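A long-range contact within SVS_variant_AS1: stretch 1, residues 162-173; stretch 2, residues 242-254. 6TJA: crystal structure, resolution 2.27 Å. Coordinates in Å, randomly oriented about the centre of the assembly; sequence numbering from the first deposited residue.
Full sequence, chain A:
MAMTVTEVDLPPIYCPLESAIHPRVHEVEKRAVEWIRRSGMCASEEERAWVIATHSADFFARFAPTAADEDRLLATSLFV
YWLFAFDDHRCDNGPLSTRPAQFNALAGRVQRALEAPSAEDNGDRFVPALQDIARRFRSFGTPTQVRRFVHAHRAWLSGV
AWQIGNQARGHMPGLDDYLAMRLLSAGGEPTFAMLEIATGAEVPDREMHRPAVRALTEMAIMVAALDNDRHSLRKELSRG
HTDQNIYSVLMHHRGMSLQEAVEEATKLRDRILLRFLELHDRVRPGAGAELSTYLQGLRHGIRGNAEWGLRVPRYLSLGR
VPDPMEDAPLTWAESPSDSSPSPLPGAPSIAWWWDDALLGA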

# COMPACT_ATOMS: atom_id res chain seq x y z
N TRP A 162 3.65 -1.52 12.20
CA TRP A 162 2.94 -2.44 13.13
C TRP A 162 3.94 -3.06 14.12
O TRP A 162 3.73 -2.98 15.35
N GLN A 163 5.00 -3.65 13.58
CA GLN A 163 6.06 -4.28 14.41
C GLN A 163 6.62 -3.28 15.43
O GLN A 163 6.63 -3.62 16.63
N ILE A 164 7.10 -2.12 14.99
CA ILE A 164 7.68 -1.04 15.84
C ILE A 164 6.66 -0.58 16.90
O ILE A 164 7.08 -0.29 18.05
N GLY A 165 5.38 -0.48 16.52
CA GLY A 165 4.26 -0.19 17.43
C GLY A 165 4.21 -1.22 18.54
O GLY A 165 4.11 -0.80 19.74
N ASN A 166 4.29 -2.51 18.19
CA ASN A 166 4.27 -3.64 19.16
C ASN A 166 5.46 -3.50 20.12
O ASN A 166 5.25 -3.62 21.36
N GLN A 167 6.64 -3.18 19.59
CA GLN A 167 7.91 -3.05 20.35
C GLN A 167 7.81 -1.91 21.36
O GLN A 167 8.10 -2.16 22.52
N ALA A 168 7.39 -0.71 20.95
CA ALA A 168 7.26 0.45 21.85
C ALA A 168 6.44 0.02 23.07
O ALA A 168 6.83 0.40 24.19
N ARG A 169 5.36 -0.75 22.85
CA ARG A 169 4.40 -1.17 23.91
C ARG A 169 4.89 -2.42 24.66
O ARG A 169 4.28 -2.75 25.66
N GLY A 170 5.90 -3.15 24.16
CA GLY A 170 6.25 -4.49 24.68
C GLY A 170 5.09 -5.45 24.53
O GLY A 170 4.90 -6.32 25.41
N HIS A 171 4.31 -5.29 23.46
CA HIS A 171 3.19 -6.20 23.12
C HIS A 171 3.69 -7.34 22.24
O HIS A 171 4.22 -7.07 21.14
N MET A 172 3.45 -8.57 22.68
CA MET A 172 3.78 -9.79 21.94
C MET A 172 2.51 -10.24 21.20
O MET A 172 1.57 -10.72 21.82
N PRO A 173 2.45 -10.10 19.85
CA PRO A 173 1.22 -10.42 19.12
C PRO A 173 0.94 -11.92 19.29
O PRO A 173 1.88 -12.67 19.51
N THR A 242 11.00 -11.57 24.15
CA THR A 242 11.02 -10.09 23.96
C THR A 242 10.93 -9.71 22.47
O THR A 242 10.11 -8.84 22.12
N ASP A 243 11.81 -10.29 21.63
CA ASP A 243 11.87 -10.08 20.17
C ASP A 243 10.60 -10.68 19.53
O ASP A 243 10.13 -11.75 19.98
N GLN A 244 10.00 -10.00 18.56
CA GLN A 244 8.78 -10.50 17.89
C GLN A 244 9.24 -11.46 16.79
O GLN A 244 9.75 -10.98 15.79
N ASN A 245 9.18 -12.76 17.05
CA ASN A 245 9.50 -13.83 16.07
C ASN A 245 8.56 -14.98 16.42
O ASN A 245 7.96 -14.93 17.51
N ILE A 246 8.43 -15.97 15.55
CA ILE A 246 7.44 -17.09 15.72
C ILE A 246 7.68 -17.79 17.06
O ILE A 246 6.69 -18.14 17.76
N TYR A 247 8.95 -17.96 17.42
CA TYR A 247 9.37 -18.69 18.64
C TYR A 247 8.86 -17.94 19.88
O TYR A 247 8.17 -18.57 20.68
N SER A 248 9.12 -16.64 20.01
CA SER A 248 8.68 -15.85 21.20
C SER A 248 7.16 -15.85 21.24
O SER A 248 6.62 -15.83 22.35
N VAL A 249 6.49 -15.84 20.08
CA VAL A 249 5.00 -15.78 20.01
C VAL A 249 4.43 -17.08 20.59
O VAL A 249 3.53 -16.99 21.43
N LEU A 250 4.92 -18.24 20.15
CA LEU A 250 4.43 -19.55 20.64
C LEU A 250 4.80 -19.74 22.12
O LEU A 250 3.94 -20.26 22.88
N MET A 251 6.00 -19.35 22.54
CA MET A 251 6.42 -19.45 23.96
C MET A 251 5.46 -18.64 24.84
O MET A 251 4.98 -19.21 25.83
N HIS A 252 5.16 -17.39 24.46
CA HIS A 252 4.27 -16.49 25.23
C HIS A 252 2.82 -16.99 25.18
O HIS A 252 2.20 -17.07 26.26
N HIS A 253 2.26 -17.31 24.00
CA HIS A 253 0.80 -17.52 23.85
C HIS A 253 0.38 -18.97 24.13
O HIS A 253 -0.77 -19.17 24.55
N ARG A 254 1.28 -19.95 23.99
CA ARG A 254 0.98 -21.38 24.24
C ARG A 254 1.77 -21.90 25.45
O ARG A 254 1.70 -23.09 25.71

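The contact turns on Gln244, which points toward the first stretch from the loop before the second helix. Its rotamer, m at chi1 and t at chi2, extends the chain so that the carboxamide reaches the helix of stretch 1, where both ends of the amide are used. Gln244 NE2 donates to the backbone Gln163 O at 2.8 Å, and Gln244 OE1 accepts from Asn166 ND2, also at 2.8 Å; both bonds are nearly straight. Gln163 O already accepts the helical bond from Gln167 N, so the glutamine adds a second donor to that carbonyl. Asn166, with chi1 m, points toward Gln244 and suits its place because its short amide supplies the matching donor. A primary amide is well fitted to such a buried site, since it offers donor and acceptor together without charge.

A third bond lies at the far end of the contact. His253, chi1 m, points toward the loop of stretch 1 and donates from His253 NE2 to Met172 O at 2.8 Å, with the carbonyl near the plane of the ring, at its edge, as a ring N-H requires.

Between these polar sites sits Met172, pointing toward stretch 2. Its t, p, p rotamer folds the flexible thioether over the start of the second helix: Met172 SD lies 3.8 Å from Val249 CG2, and Met172 CE lies 3.7 Å from Ser248 CB and 3.4 Å from Asp243 O. Asp243 O accepts a hydrogen bond from Ser248 OG at 2.8 Å, which ties the loop to the helix beneath the methionine. Farther out, Met172 CB rests over one face of the His252 ring, 4.3 Å from its centroid, a CH-pi contact. Pro173 directs its CB away, yet its ring still packs loosely on valine, with Pro173 CG 4.4 Å from Val249 CG2.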

# COMPACT_ATOMS: atom_id res chain seq x y z
CB TRP A 162 2.24 -3.51 12.31
CG TRP A 162 1.30 -4.45 13.01
CD1 TRP A 162 1.11 -4.65 14.35
CD2 TRP A 162 0.43 -5.38 12.34
NE1 TRP A 162 0.15 -5.60 14.55
CE2 TRP A 162 -0.29 -6.05 13.34
CE3 TRP A 162 0.16 -5.64 10.99
CZ2 TRP A 162 -1.25 -7.01 13.02
CZ3 TRP A 162 -0.78 -6.59 10.68
CH2 TRP A 162 -1.49 -7.25 11.68
CB GLN A 163 7.15 -4.84 13.52
CG GLN A 163 7.88 -6.00 14.17
CD GLN A 163 9.30 -6.09 13.67
OE1 GLN A 163 9.56 -6.52 12.54
NE2 GLN A 163 10.21 -5.66 14.53
CB ILE A 164 8.15 0.12 14.93
CG1 ILE A 164 9.39 -0.27 14.13
CG2 ILE A 164 8.37 1.38 15.73
CD1 ILE A 164 9.82 0.80 13.13
CB ASN A 166 4.29 -5.00 18.47
CG ASN A 166 2.98 -5.37 17.81
OD1 ASN A 166 1.99 -4.66 17.97
ND2 ASN A 166 2.97 -6.46 17.06
CB GLN A 167 9.11 -2.86 19.42
CG GLN A 167 9.72 -4.18 18.94
CD GLN A 167 10.20 -5.07 20.06
OE1 GLN A 167 9.60 -6.10 20.37
NE2 GLN A 167 11.29 -4.67 20.68
CB ALA A 168 6.64 1.64 21.16
CB ARG A 169 3.03 -1.51 23.33
CG ARG A 169 2.28 -0.35 22.70
CD ARG A 169 1.21 -0.83 21.73
NE ARG A 169 0.20 -1.71 22.32
CZ ARG A 169 -0.56 -2.57 21.63
NH1 ARG A 169 -0.44 -2.70 20.31
NH2 ARG A 169 -1.43 -3.33 22.27
CB HIS A 171 2.05 -5.44 22.46
CG HIS A 171 0.96 -6.33 21.97
ND1 HIS A 171 -0.03 -6.82 22.80
CD2 HIS A 171 0.69 -6.80 20.73
CE1 HIS A 171 -0.87 -7.55 22.09
NE2 HIS A 171 -0.44 -7.56 20.81
CB MET A 172 4.32 -10.88 22.88
CG MET A 172 4.77 -12.16 22.16
SD MET A 172 6.09 -11.86 20.92
CE MET A 172 7.40 -11.32 22.01
CB PRO A 173 1.54 -10.02 17.68
CG PRO A 173 3.04 -10.04 17.56
CD PRO A 173 3.55 -9.70 18.96
CB THR A 242 12.29 -9.47 24.56
OG1 THR A 242 12.24 -9.64 25.98
CG2 THR A 242 12.45 -8.00 24.23
CB ASP A 243 13.18 -10.62 19.59
CG ASP A 243 13.38 -10.39 18.10
OD1 ASP A 243 13.41 -11.40 17.34
OD2 ASP A 243 13.50 -9.20 17.70
CB GLN A 244 7.93 -9.35 17.35
CG GLN A 244 7.31 -8.48 18.43
CD GLN A 244 6.61 -7.33 17.75
OE1 GLN A 244 5.57 -7.51 17.11
NE2 GLN A 244 7.23 -6.16 17.77
CB ASN A 245 10.99 -14.19 16.08
CG ASN A 245 11.47 -14.72 17.42
OD1 ASN A 245 11.04 -15.77 17.87
ND2 ASN A 245 12.33 -13.97 18.09
CB ILE A 246 7.52 -18.05 14.52
CG1 ILE A 246 6.40 -19.09 14.59
CG2 ILE A 246 8.90 -18.69 14.39
CD1 ILE A 246 5.01 -18.49 14.59
CB TYR A 247 10.87 -18.94 18.63
CG TYR A 247 11.33 -19.58 17.34
CD1 TYR A 247 10.97 -20.87 17.02
CD2 TYR A 247 12.00 -18.85 16.40
CE1 TYR A 247 11.38 -21.45 15.83
CE2 TYR A 247 12.39 -19.40 15.20
CZ TYR A 247 12.10 -20.71 14.92
OH TYR A 247 12.47 -21.21 13.70
CB SER A 248 9.20 -14.43 21.20
OG SER A 248 10.58 -14.35 20.92
CB VAL A 249 4.47 -15.50 18.59
CG1 VAL A 249 2.97 -15.76 18.51
CG2 VAL A 249 4.78 -14.09 18.10
CB LEU A 250 4.98 -20.68 19.77
CG LEU A 250 4.56 -20.62 18.30
CD1 LEU A 250 5.35 -21.61 17.49
CD2 LEU A 250 3.07 -20.89 18.14
CB MET A 251 7.86 -18.98 24.18
CG MET A 251 8.85 -19.95 23.58
SD MET A 251 10.54 -19.40 23.70
CE MET A 251 10.74 -19.36 25.48
CB HIS A 252 4.41 -15.05 24.74
CG HIS A 252 3.65 -14.06 25.56
ND1 HIS A 252 2.32 -13.75 25.30
CD2 HIS A 252 4.01 -13.32 26.62
CE1 HIS A 252 1.90 -12.85 26.17
NE2 HIS A 252 2.91 -12.59 26.99
CB HIS A 253 0.29 -16.97 22.51
CG HIS A 253 0.28 -15.48 22.48
ND1 HIS A 253 -0.69 -14.73 23.13
CD2 HIS A 253 1.15 -14.59 21.92
CE1 HIS A 253 -0.45 -13.44 22.95
NE2 HIS A 253 0.69 -13.32 22.22
CB ARG A 254 1.25 -22.19 22.96
CG ARG A 254 0.62 -21.61 21.69
CD ARG A 254 -0.79 -22.11 21.42
NE ARG A 254 -0.73 -23.57 21.41
CZ ARG A 254 -0.34 -24.33 20.38
NH1 ARG A 254 -0.03 -23.80 19.20
NH2 ARG A 254 -0.29 -25.64 20.55